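PDB 4RKQ: transcriptional regulator, LacI family from Arthrobacter sp., which probably regulates transcription as a LacI-family factor whose periplasmic-binding-protein-like domain is expected to sense a sugar or related small effector. Local coordinates for residues 127-132 / 191-196. Residues are numbered along the deposited sequence; the frame is centred on the assembly and turned at random.
Sequences KRQHIA and ETDGIL
Glu191 lays its CG over one face of the His130 ring, 3.6 Å from the centroid and 13° off the normal, a CH-pi contact; its side chain bends at chi2 (-82°), which with chi3 sets the carboxylate almost perpendicular to the imidazole. Thr192 turns its hydroxyl to His189 O, while its CA-H faces His130 O. Asp193 grips the loop after helix 112-125, which ends in a Schellman motif with Lys127 as C-prime residue. With chi1 at 61°, which sets CG between backbone N and carbonyl carbon, its carboxylate spans two consecutive amides, OD2 accepting from Gln129 N at 2.9 Å and OD1 from His130 N at 2.7 Å, each through a syn lone pair. Asp193 N bonds back to His130 O at 3.1 Å, in the carbonyl plane. An alanine at Asp193 would remove both amide bonds and one from a water, and probably leave the loop at Gln129 and His130 less firmly tied to strand 194-197. The Arg128 guanidinium does not touch the carboxylate (NH1 5.0 Å from Asp193 OD2); NH2 is salt-bridged to Glu287, and a water, weakly bonded to NH1, donates to Asp193 OD2. From Gly194, strands 131-136 and 194-197 run parallel and adjacent in the alpha/beta sheet of the periplasmic-binding-protein-like fold. Arg128 CG lies 4.4 Å from Gly194 CA, where a side chain would point; Gly194 O receives Ala132 N at 2.8 Å. Ile195 shares the Ala132 face, its CG1 4.3 Å from Ala132 CB. Leu196 N continues the ladder, bonding to Ala132 O nearly along the C=O axis; its side chain packs on helix 112-125.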
loop_
_atom_site.group_PDB
_atom_site.type_symbol
_atom_site.label_atom_id
_atom_site.label_comp_id
_atom_site.label_asym_id
_atom_site.label_seq_id
_atom_site.Cartn_x
_atom_site.Cartn_y
_atom_site.Cartn_z
ATOM N N LYS A 127 24.303 17.664 14.862
ATOM C CA LYS A 127 25.725 17.653 14.579
ATOM C C LYS A 127 26.197 16.422 13.868
ATOM O O LYS A 127 27.263 15.888 14.196
ATOM C CB LYS A 127 26.524 17.833 15.909
ATOM C CG LYS A 127 27.157 19.203 16.085
ATOM C CD LYS A 127 26.262 20.156 16.846
ATOM C CE LYS A 127 26.955 21.498 16.972
ATOM N NZ LYS A 127 26.256 22.362 17.947
ATOM N N ARG A 128 25.449 15.962 12.875
ATOM C CA ARG A 128 25.958 14.834 12.078
ATOM C C ARG A 128 27.046 15.377 11.211
ATOM O O ARG A 128 26.892 16.442 10.639
ATOM C CB ARG A 128 24.868 14.176 11.219
ATOM C CG ARG A 128 23.629 13.801 11.995
ATOM C CD ARG A 128 23.922 12.810 13.114
ATOM N NE ARG A 128 22.714 12.535 13.889
ATOM C CZ ARG A 128 22.585 11.526 14.746
ATOM N NH1 ARG A 128 23.572 10.645 14.910
ATOM N NH2 ARG A 128 21.430 11.364 15.391
ATOM N N GLN A 129 28.149 14.643 11.116
ATOM C CA GLN A 129 29.342 15.126 10.444
ATOM C C GLN A 129 29.510 14.489 9.096
ATOM O O GLN A 129 30.240 15.016 8.283
ATOM C CB GLN A 129 30.611 14.814 11.282
ATOM C CG GLN A 129 30.541 15.269 12.723
ATOM C CD GLN A 129 30.550 16.785 12.868
ATOM O OE1 GLN A 129 31.405 17.471 12.304
ATOM N NE2 GLN A 129 29.593 17.308 13.605
ATOM N N HIS A 130 28.869 13.345 8.841
ATOM C CA HIS A 130 29.144 12.623 7.601
ATOM C C HIS A 130 27.823 12.202 6.964
ATOM O O HIS A 130 27.306 11.125 7.215
ATOM C CB HIS A 130 30.026 11.422 7.828
ATOM C CG HIS A 130 31.380 11.765 8.363
ATOM N ND1 HIS A 130 32.415 12.168 7.550
ATOM C CD2 HIS A 130 31.867 11.774 9.627
ATOM C CE1 HIS A 130 33.488 12.391 8.287
ATOM N NE2 HIS A 130 33.179 12.167 9.552
ATOM N N ILE A 131 27.274 13.086 6.158
ATOM C CA ILE A 131 25.889 12.928 5.666
ATOM C C ILE A 131 25.844 12.220 4.322
ATOM O O ILE A 131 26.751 12.385 3.509
ATOM C CB ILE A 131 25.216 14.305 5.580
ATOM C CG1 ILE A 131 25.077 14.835 6.998
ATOM C CG2 ILE A 131 23.837 14.206 4.926
ATOM C CD1 ILE A 131 24.546 16.242 7.127
ATOM N N ALA A 132 24.799 11.432 4.057
ATOM C CA ALA A 132 24.646 10.823 2.727
ATOM C C ALA A 132 23.223 11.028 2.266
ATOM O O ALA A 132 22.325 11.087 3.094
ATOM C CB ALA A 132 25.000 9.362 2.751
ATOM N N GLU A 191 31.888 5.771 8.810
ATOM C CA GLU A 191 31.716 7.011 9.554
ATOM C C GLU A 191 30.326 7.663 9.361
ATOM O O GLU A 191 29.921 8.552 10.142
ATOM C CB GLU A 191 32.870 7.984 9.188
ATOM C CG GLU A 191 32.898 8.573 7.758
ATOM C CD GLU A 191 33.516 7.670 6.683
ATOM O OE1 GLU A 191 33.621 6.449 6.883
ATOM O OE2 GLU A 191 33.894 8.178 5.612
ATOM N N THR A 192 29.573 7.203 8.356
ATOM C CA THR A 192 28.293 7.842 7.995
ATOM C C THR A 192 27.410 7.949 9.195
ATOM O O THR A 192 27.092 6.952 9.845
ATOM C CB THR A 192 27.604 7.015 6.879
ATOM O OG1 THR A 192 28.496 6.908 5.786
ATOM C CG2 THR A 192 26.307 7.675 6.372
ATOM N N ASP A 193 26.986 9.158 9.542
ATOM C CA ASP A 193 26.121 9.274 10.685
ATOM C C ASP A 193 24.796 9.985 10.399
ATOM O O ASP A 193 24.015 10.232 11.303
ATOM C CB ASP A 193 26.860 9.945 11.843
ATOM C CG ASP A 193 27.329 11.332 11.506
ATOM O OD1 ASP A 193 27.293 11.648 10.306
ATOM O OD2 ASP A 193 27.724 12.105 12.436
ATOM N N GLY A 194 24.507 10.303 9.149
ATOM C CA GLY A 194 23.151 10.799 8.847
ATOM C C GLY A 194 22.806 10.531 7.415
ATOM O O GLY A 194 23.615 10.800 6.555
ATOM N N ILE A 195 21.610 9.984 7.164
ATOM C CA ILE A 195 21.196 9.601 5.828
ATOM C C ILE A 195 19.812 10.158 5.513
ATOM O O ILE A 195 18.859 9.897 6.255
ATOM C CB ILE A 195 21.189 8.081 5.648
ATOM C CG1 ILE A 195 22.614 7.521 5.814
ATOM C CG2 ILE A 195 20.632 7.708 4.273
ATOM C CD1 ILE A 195 22.715 6.024 5.712
ATOM N N LEU A 196 19.729 10.917 4.411
ATOM C CA LEU A 196 18.465 11.448 3.875
ATOM C C LEU A 196 18.084 10.568 2.687
ATOM O O LEU A 196 18.908 10.344 1.807
ATOM C CB LEU A 196 18.605 12.895 3.386
ATOM C CG LEU A 196 18.974 13.949 4.434
ATOM C CD1 LEU A 196 19.227 15.282 3.746
ATOM C CD2 LEU A 196 17.905 14.107 5.494
HETATM O O HOH W 1 26.417 11.659 15.062
#